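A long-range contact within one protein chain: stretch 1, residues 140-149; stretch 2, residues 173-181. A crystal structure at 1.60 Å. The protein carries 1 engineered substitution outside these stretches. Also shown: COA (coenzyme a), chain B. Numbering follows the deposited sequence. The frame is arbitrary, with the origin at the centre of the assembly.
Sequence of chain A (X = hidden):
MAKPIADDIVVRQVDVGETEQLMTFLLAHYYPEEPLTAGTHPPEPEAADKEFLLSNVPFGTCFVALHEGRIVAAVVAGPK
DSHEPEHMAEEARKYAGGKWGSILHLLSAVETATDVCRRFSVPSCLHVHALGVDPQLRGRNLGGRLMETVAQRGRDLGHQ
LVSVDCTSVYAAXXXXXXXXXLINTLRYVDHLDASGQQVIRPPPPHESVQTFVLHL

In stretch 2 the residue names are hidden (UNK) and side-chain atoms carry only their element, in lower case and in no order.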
ATOM      1  N   ARG A 140      -0.601   6.656  17.470  1.00 25.95           N
ATOM      2  CA  ARG A 140       0.314   7.769  17.688  1.00 24.48           C
ATOM      3  C   ARG A 140       0.608   8.508  16.388  1.00 24.94           C
ATOM      4  O   ARG A 140       1.632   9.190  16.285  1.00 27.08           O
ATOM      5  CB  ARG A 140       1.620   7.290  18.328  1.00 26.50           C
ATOM      6  CG  ARG A 140       1.471   6.225  19.414  1.00 31.53           C
ATOM      7  CD  ARG A 140       0.481   6.637  20.491  1.00 39.05           C
ATOM      8  NE  ARG A 140       1.136   7.137  21.698  1.00 49.41           N
ATOM      9  CZ  ARG A 140       0.494   7.746  22.690  1.00 48.72           C
ATOM     10  NH1 ARG A 140      -0.818   7.930  22.615  1.00 47.75           N
ATOM     11  NH2 ARG A 140       1.162   8.171  23.754  1.00 53.93           N
ATOM     12  N   ASN A 141      -0.265   8.351  15.389  1.00 24.96           N
ATOM     13  CA  ASN A 141      -0.156   9.020  14.086  1.00 26.32           C
ATOM     14  C   ASN A 141       1.169   8.716  13.378  1.00 24.88           C
ATOM     15  O   ASN A 141       1.667   9.523  12.593  1.00 26.05           O
ATOM     16  CB  ASN A 141      -0.365  10.532  14.216  1.00 31.67           C
ATOM     17  CG  ASN A 141      -0.603  11.207  12.875  1.00 30.30           C
ATOM     18  OD1 ASN A 141      -1.528  10.854  12.140  1.00 33.89           O
ATOM     19  ND2 ASN A 141       0.246  12.172  12.545  1.00 33.76           N
ATOM     20  N   LEU A 142       1.766   7.550  13.624  1.00 21.70           N
ATOM     21  CA  LEU A 142       2.923   7.171  12.814  1.00 20.65           C
ATOM     22  C   LEU A 142       2.515   6.901  11.370  1.00 17.55           C
ATOM     23  O   LEU A 142       3.261   7.214  10.433  1.00 17.68           O
ATOM     24  CB  LEU A 142       3.613   5.944  13.404  1.00 18.58           C
ATOM     25  CG  LEU A 142       4.344   6.125  14.733  1.00 23.12           C
ATOM     26  CD1 LEU A 142       5.253   4.932  14.975  1.00 22.19           C
ATOM     27  CD2 LEU A 142       5.124   7.421  14.733  1.00 27.87           C
ATOM     28  N   GLY A 143       1.341   6.312  11.166  1.00 16.94           N
ATOM     29  CA  GLY A 143       0.869   6.119   9.804  1.00 17.95           C
ATOM     30  C   GLY A 143       0.738   7.439   9.071  1.00 15.47           C
ATOM     31  O   GLY A 143       1.215   7.594   7.946  1.00 15.46           O
ATOM     32  N   GLY A 144       0.120   8.425   9.722  1.00 17.93           N
ATOM     33  CA  GLY A 144      -0.038   9.722   9.087  1.00 15.82           C
ATOM     34  C   GLY A 144       1.288  10.402   8.816  1.00 16.02           C
ATOM     35  O   GLY A 144       1.465  11.046   7.778  1.00 15.55           O
ATOM     36  N   ARG A 145       2.236  10.277   9.746  1.00 16.73           N
ATOM     37  CA  ARG A 145       3.544  10.883   9.521  1.00 17.17           C
ATOM     38  C   ARG A 145       4.238  10.273   8.311  1.00 15.71           C
ATOM     39  O   ARG A 145       4.826  10.994   7.498  1.00 15.05           O
ATOM     40  CB  ARG A 145       4.411  10.744  10.771  1.00 19.02           C
ATOM     41  CG  ARG A 145       3.938  11.604  11.933  1.00 24.41           C
ATOM     42  CD  ARG A 145       4.722  12.895  12.009  1.00 36.48           C
ATOM     43  NE  ARG A 145       4.700  13.581  10.724  1.00 32.03           N
ATOM     44  CZ  ARG A 145       3.988  14.670  10.473  1.00 27.86           C
ATOM     45  NH1 ARG A 145       3.248  15.211  11.430  1.00 34.83           N
ATOM     46  NH2 ARG A 145       4.018  15.213   9.263  1.00 27.33           N
ATOM     47  N   LEU A 146       4.165   8.944   8.159  1.00 14.59           N
ATOM     48  CA  LEU A 146       4.768   8.313   6.990  1.00 13.95           C
ATOM     49  C   LEU A 146       4.052   8.711   5.699  1.00 13.34           C
ATOM     50  O   LEU A 146       4.709   8.957   4.682  1.00 13.90           O
ATOM     51  CB  LEU A 146       4.783   6.790   7.155  1.00 12.51           C
ATOM     52  CG  LEU A 146       5.769   6.314   8.221  1.00 13.94           C
ATOM     53  CD1 LEU A 146       5.626   4.825   8.443  1.00 15.90           C
ATOM     54  CD2 LEU A 146       7.178   6.644   7.798  1.00 17.16           C
ATOM     55  N   MET A 147       2.711   8.780   5.713  1.00 13.19           N
ATOM     56  CA  MET A 147       1.991   9.246   4.526  1.00 13.99           C
ATOM     57  C   MET A 147       2.366  10.682   4.167  1.00 11.43           C
ATOM     58  O   MET A 147       2.497  11.020   2.984  1.00 13.45           O
ATOM     59  CB  MET A 147       0.476   9.126   4.738  1.00 12.80           C
ATOM     60  CG  MET A 147      -0.007   7.681   4.861  1.00 11.27           C
ATOM     61  SD  MET A 147       0.187   6.720   3.359  1.00 14.81           S
ATOM     62  CE  MET A 147      -1.013   7.485   2.261  1.00 16.54           C
ATOM     63  N   GLU A 148       2.553  11.546   5.170  1.00 12.52           N
ATOM     64  CA  GLU A 148       2.998  12.903   4.870  1.00 13.69           C
ATOM     65  C   GLU A 148       4.397  12.900   4.266  1.00 13.91           C
ATOM     66  O   GLU A 148       4.695  13.690   3.361  1.00 13.58           O
ATOM     67  CB  GLU A 148       2.951  13.759   6.133  1.00 14.51           C
ATOM     68  CG  GLU A 148       1.524  14.000   6.627  1.00 16.71           C
ATOM     69  CD  GLU A 148       0.844  15.163   5.918  1.00 32.41           C
ATOM     70  OE1 GLU A 148       1.414  15.680   4.933  1.00 36.61           O
ATOM     71  OE2 GLU A 148      -0.264  15.560   6.344  1.00 42.11           O
ATOM     72  N   THR A 149       5.263  12.007   4.743  1.00 12.16           N
ATOM     73  CA  THR A 149       6.603  11.905   4.167  1.00 12.96           C
ATOM     74  C   THR A 149       6.537  11.502   2.706  1.00 13.63           C
ATOM     75  O   THR A 149       7.276  12.035   1.868  1.00 13.61           O
ATOM     76  CB  THR A 149       7.435  10.901   4.971  1.00 16.14           C
ATOM     77  OG1 THR A 149       7.461  11.316   6.341  1.00 18.39           O
ATOM     78  CG2 THR A 149       8.861  10.811   4.433  1.00 15.85           C
ATOM     79  N   UNK A 173      -9.754   5.676   7.499  1.00 16.74           N
ATOM     80  CA  UNK A 173      -9.977   6.741   8.476  1.00 16.92           C
ATOM     81  C   UNK A 173      -8.751   7.635   8.619  1.00 16.98           C
ATOM     82  O   UNK A 173      -8.876   8.854   8.804  1.00 17.55           O
ATOM     83  n   UNK A 173     -12.678   2.468  12.678  1.00 22.70           N
ATOM     84  c   UNK A 173     -11.918   4.573  10.978  1.00 18.56           C
ATOM     85  c   UNK A 173     -10.362   6.134   9.821  1.00 16.72           C
ATOM     86  c   UNK A 173     -13.448   2.764  11.634  1.00 20.21           C
ATOM     87  n   UNK A 173     -13.118   3.758  10.819  1.00 19.73           N
ATOM     88  n   UNK A 173     -14.552   2.068  11.410  1.00 25.40           N
ATOM     89  c   UNK A 173     -11.761   5.539   9.830  1.00 17.64           C
ATOM     90  N   UNK A 174      -7.557   7.045   8.553  1.00 14.12           N
ATOM     91  CA  UNK A 174      -6.331   7.836   8.629  1.00 16.16           C
ATOM     92  C   UNK A 174      -6.241   8.838   7.478  1.00 16.05           C
ATOM     93  O   UNK A 174      -5.957  10.024   7.695  1.00 17.59           O
ATOM     94  c   UNK A 174      -2.665   6.612   8.101  1.00 24.16           C
ATOM     95  c   UNK A 174      -3.799   7.599   8.290  1.00 21.25           C
ATOM     96  c   UNK A 174      -5.114   6.907   8.636  1.00 21.12           C
ATOM     97  c   UNK A 174      -3.467   8.592   9.393  1.00 27.12           C
ATOM     98  N   UNK A 175      -6.483   8.386   6.244  1.00 14.07           N
ATOM     99  CA  UNK A 175      -6.259   9.289   5.125  1.00 13.27           C
ATOM    100  C   UNK A 175      -7.387  10.295   5.020  1.00 14.89           C
ATOM    101  O   UNK A 175      -7.185  11.397   4.517  1.00 15.14           O
ATOM    102  c   UNK A 175      -6.049   8.521   3.805  1.00 15.81           C
ATOM    103  c   UNK A 175      -4.807   7.662   3.907  1.00 14.49           C
ATOM    104  c   UNK A 175      -7.246   7.660   3.469  1.00 14.38           C
ATOM    105  N   UNK A 176      -8.577   9.955   5.515  1.00 15.86           N
ATOM    106  CA  UNK A 176      -9.624  10.964   5.660  1.00 17.41           C
ATOM    107  C   UNK A 176      -9.150  12.111   6.542  1.00 17.77           C
ATOM    108  O   UNK A 176      -9.366  13.289   6.232  1.00 18.60           O
ATOM    109  o   UNK A 176     -12.894   8.586   7.169  1.00 23.91           O
ATOM    110  n   UNK A 176     -14.047   9.038   5.289  1.00 25.45           N
ATOM    111  c   UNK A 176     -10.870  10.334   6.266  1.00 20.67           C
ATOM    112  c   UNK A 176     -12.929   8.992   6.001  1.00 22.99           C
ATOM    113  c   UNK A 176     -11.682   9.504   5.326  1.00 20.33           C
ATOM    114  N   UNK A 177      -8.536  11.774   7.674  1.00 19.24           N
ATOM    115  CA  UNK A 177      -8.000  12.788   8.571  1.00 20.94           C
ATOM    116  C   UNK A 177      -6.923  13.620   7.887  1.00 21.47           C
ATOM    117  O   UNK A 177      -6.772  14.811   8.183  1.00 24.84           O
ATOM    118  c   UNK A 177      -5.129   9.933  12.332  1.00 33.97           C
ATOM    119  n   UNK A 177      -6.310   9.364  12.546  1.00 30.90           N
ATOM    120  n   UNK A 177      -4.028   9.199  12.418  1.00 36.96           N
ATOM    121  c   UNK A 177      -6.327  12.763  10.554  1.00 30.99           C
ATOM    122  c   UNK A 177      -6.178  12.144  11.932  1.00 29.03           C
ATOM    123  n   UNK A 177      -5.039  11.230  12.038  1.00 34.63           N
ATOM    124  c   UNK A 177      -7.468  12.095   9.833  1.00 23.41           C
ATOM    125  N   UNK A 178      -6.180  13.023   6.953  1.00 17.40           N
ATOM    126  CA  UNK A 178      -5.180  13.752   6.187  1.00 18.03           C
ATOM    127  C   UNK A 178      -5.778  14.596   5.063  1.00 19.29           C
ATOM    128  O   UNK A 178      -5.041  15.355   4.423  1.00 20.39           O
ATOM    129  c   UNK A 178      -2.513  13.110   7.471  1.00 23.53           C
ATOM    130  c   UNK A 178      -4.168  12.760   5.603  1.00 16.97           C
ATOM    131  c   UNK A 178      -3.308  12.078   6.663  1.00 19.89           C
ATOM    132  c   UNK A 178      -2.368  11.057   6.023  1.00 18.54           C
ATOM    133  N   UNK A 179      -7.079  14.493   4.810  1.00 18.54           N
ATOM    134  CA  UNK A 179      -7.699  15.264   3.752  1.00 17.79           C
ATOM    135  C   UNK A 179      -7.712  14.612   2.388  1.00 18.39           C
ATOM    136  O   UNK A 179      -7.926  15.308   1.388  1.00 20.82           O
ATOM    137  N   UNK A 180      -7.476  13.308   2.306  1.00 17.41           N
ATOM    138  CA  UNK A 180      -7.630  12.619   1.035  1.00 15.45           C
ATOM    139  C   UNK A 180      -9.111  12.523   0.680  1.00 16.73           C
ATOM    140  O   UNK A 180      -9.988  12.619   1.547  1.00 18.53           O
ATOM    141  c   UNK A 180      -4.950  10.211   0.128  1.00 14.04           C
ATOM    142  o   UNK A 180      -1.423  10.536   0.953  1.00 17.56           O
ATOM    143  c   UNK A 180      -3.345  11.547   1.936  1.00 16.33           C
ATOM    144  c   UNK A 180      -3.575  10.038   0.097  1.00 15.97           C
ATOM    145  c   UNK A 180      -7.052  11.206   1.101  1.00 13.99           C
ATOM    146  c   UNK A 180      -5.545  11.058   1.059  1.00 14.60           C
ATOM    147  c   UNK A 180      -2.789  10.707   0.996  1.00 18.29           C
ATOM    148  c   UNK A 180      -4.730  11.710   1.971  1.00 13.24           C
ATOM    149  N   UNK A 181      -9.391  12.316  -0.604  1.00 15.29           N
ATOM    150  CA  UNK A 181     -10.763  12.162  -1.079  1.00 14.46           C
ATOM    151  C   UNK A 181     -10.997  10.753  -1.608  1.00 17.18           C
ATOM    152  O   UNK A 181     -10.168  10.201  -2.333  1.00 13.62           O
ATOM    153  c   UNK A 181      -9.902  15.391  -2.201  1.00 28.83           C
ATOM    154  c   UNK A 181     -11.090  13.176  -2.180  1.00 19.43           C
ATOM    155  o   UNK A 181      -9.691  15.530  -3.407  1.00 32.87           O
ATOM    156  n   UNK A 181      -9.098  15.896  -1.269  1.00 31.06           N
ATOM    157  c   UNK A 181     -11.108  14.624  -1.712  1.00 25.16           C
TER
HETATM  158  N1A COA B 301      -6.839  -2.242  14.916  1.00 25.29           N
HETATM  159  C2A COA B 301      -7.592  -1.642  15.879  1.00 23.60           C
HETATM  160  N3A COA B 301      -7.512  -0.284  16.081  1.00 25.01           N
HETATM  161  C4A COA B 301      -6.689   0.465  15.330  1.00 21.94           C
HETATM  162  C5A COA B 301      -5.946  -0.131  14.385  1.00 23.63           C
HETATM  163  C6A COA B 301      -6.034  -1.494  14.183  1.00 25.19           C
HETATM  164  N6A COA B 301      -5.437  -2.570  13.292  1.00 22.72           N
HETATM  165  N7A COA B 301      -5.194   0.804  13.751  1.00 20.88           N
HETATM  166  C8A COA B 301      -5.463   1.995  14.304  1.00 21.59           C
HETATM  167  N9A COA B 301      -6.381   1.786  15.259  1.00 21.46           N
HETATM  168  C1B COA B 301      -6.990   2.572  16.161  1.00 20.79           C
HETATM  169  C2B COA B 301      -5.870   3.189  17.034  1.00 21.80           C
HETATM  170  O2B COA B 301      -5.446   2.281  18.125  1.00 23.79           O
HETATM  171  C3B COA B 301      -6.354   4.377  17.449  1.00 21.57           C
HETATM  172  O3B COA B 301      -7.372   4.293  18.482  1.00 22.77           O
HETATM  173  P3B COA B 301      -7.046   4.390  20.111  1.00 22.31           P
HETATM  174  O7A COA B 301      -5.838   5.274  20.354  1.00 23.51           O
HETATM  175  O8A COA B 301      -8.293   4.876  20.856  1.00 19.95           O
HETATM  176  O9A COA B 301      -6.737   2.963  20.539  1.00 25.52           O
HETATM  177  C4B COA B 301      -7.203   4.918  16.163  1.00 20.36           C
HETATM  178  O4B COA B 301      -7.587   3.850  15.476  1.00 23.36           O
HETATM  179  C5B COA B 301      -6.402   5.883  15.322  1.00 21.70           C
HETATM  180  O5B COA B 301      -5.089   5.353  15.191  1.00 22.22           O
HETATM  181  P1A COA B 301      -4.082   5.849  13.946  1.00 22.80           P
HETATM  182  O1A COA B 301      -4.822   6.588  12.827  1.00 23.12           O
HETATM  183  O2A COA B 301      -2.929   6.652  14.530  1.00 27.60           O
HETATM  184  O3A COA B 301      -3.540   4.442  13.303  1.00 20.27           O
HETATM  185  P2A COA B 301      -1.981   4.035  12.981  1.00 19.51           P
HETATM  186  O4A COA B 301      -1.215   3.862  14.258  1.00 19.04           O
HETATM  187  O5A COA B 301      -1.376   5.051  12.041  1.00 19.11           O
HETATM  188  O6A COA B 301      -2.206   2.573  12.260  1.00 18.44           O
HETATM  189  CBP COA B 301      -2.485   1.309  10.340  1.00 16.63           C
HETATM  190  CCP COA B 301      -2.976   2.510  11.105  1.00 17.85           C
HETATM  191  CDP COA B 301      -1.054   1.647   9.798  1.00 16.59           C
HETATM  192  CEP COA B 301      -3.429   1.012   9.165  1.00 17.22           C
HETATM  193  CAP COA B 301      -2.486   0.111  11.287  1.00 17.57           C
HETATM  194  OAP COA B 301      -3.818  -0.206  11.608  1.00 19.46           O
HETATM  195  C9P COA B 301      -1.831  -1.155  10.699  1.00 17.36           C
HETATM  196  O9P COA B 301      -0.649  -1.294  10.622  1.00 15.30           O
HETATM  197  N8P COA B 301      -2.703  -2.228  10.264  1.00 17.44           N
HETATM  198  C7P COA B 301      -2.168  -3.502   9.748  1.00 16.89           C
HETATM  199  C6P COA B 301      -1.652  -3.446   8.246  1.00 14.99           C
HETATM  200  C5P COA B 301      -2.744  -2.787   7.441  1.00 16.66           C
HETATM  201  O5P COA B 301      -3.875  -3.196   7.438  1.00 16.22           O
HETATM  202  N4P COA B 301      -2.323  -1.597   6.645  1.00 15.21           N
HETATM  203  C3P COA B 301      -3.227  -0.789   5.843  1.00 18.72           C
HETATM  204  C2P COA B 301      -3.791  -1.534   4.632  1.00 19.13           C
HETATM  205  S1P COA B 301      -4.647  -0.182   3.765  1.00 17.41           S
HETATM  206  O   HOH W   1      -3.098  12.950  11.274  1.00 37.07           O
HETATM  207  O   HOH W   2      -0.047  12.213   2.742  1.00 17.77           O
HETATM  208  O   HOH W   3      -2.280  15.827   4.303  1.00 32.23           O

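Position 173 carries seven side-chain atoms: three carbons, a nitrogen, then a carbon bearing two more nitrogens. This guanidinium chain is arginine, Arg 173; it is extended, exposed and out of reach of stretch 1.

At position 174 four carbons fork at the second, and CB points toward stretch 1. One terminal carbon lies 3.6 Å from Gly 144 N and the other 3.6 Å from Gly 143 C. Four carbons with this fork make leucine, Leu 174. The backbones come close here, with Leu 174 CA 6.6 Å from Gly 144 CA, and the leucine occupies the space beside the two glycines. A CB on Gly 144 would sit a tight 3.3 Å from Leu 174 CD1 and would clash with Asn 141 OD1 of its own stretch.

Position 175 has three carbons, two of them carried on CB. CB points sideways, yet one terminal carbon reaches Met 147 CE at 4.1 Å. The branch at CB identifies Val 175.

Position 176 shows three carbons, the third bearing one oxygen and one nitrogen. An unbranched chain ending in an amide is glutamine, Gln 176, exposed and without a partner on stretch 1.

Position 177 repeats the pattern of three carbons, a nitrogen and a carbon with two further nitrogens. Its CB points toward stretch 1, and a terminal nitrogen lies 3.0 Å from Asn 141 OD1. This is Arg 177, whose NH2 donates a nearly straight hydrogen bond (166°) to that oxygen. Water 1 adds a second link, donating to Asn 141 OD1 at 2.8 Å and accepting from Arg 177 NE at 2.7 Å. The guanidinium also grips the coenzyme A pyrophosphate, with Arg 177 NH2 2.8 Å and Arg 177 NH1 3.2 Å from COA O1A.

Position 178 again has four carbons forked at the second. One terminal carbon packs 3.7 Å from Met 147 CB and 4.1 Å from Gly 144 CA, while the other lies 3.5 Å from Glu 148 OE2. The fork makes it Leu 178. Water 3 donates to both Glu 148 OE2 (2.9 Å) and the backbone Leu 178 O (2.8 Å).

Position 179 has no side-chain atoms and is Gly 179. Its positive phi (89°) closes a Schellman motif, in which a CB would be jammed against the preceding carbonyl oxygen.

Position 180 bears one carbon and a six-carbon ring with an oxygen, which lies 3.3 Å from Met 147 CE. This is Tyr 180. Met 147 CE approaches the ring obliquely, 3.9 Å from Tyr 180 CZ, and water 2 joins Tyr 180 OH (2.8 Å) to Met 147 O (2.8 Å, weak).

Position 181 has three carbons, the last carrying one oxygen and one nitrogen, and is Gln 181, remote from stretch 1.

The contact thus combines an apolar centre with a polar end. Gly 143 and Gly 144 leave room for Leu 174, and Met 147 meets Leu 174, Val 175, Leu 178 and Tyr 180. Beside this packing, Asn 141 and Arg 177 bind each other and the cofactor: Asn 141 N donates to COA O2A (3.3 Å), so the pyrophosphate bridges both stretches.

Stretch 2 173-181: RLVQRLGYQ
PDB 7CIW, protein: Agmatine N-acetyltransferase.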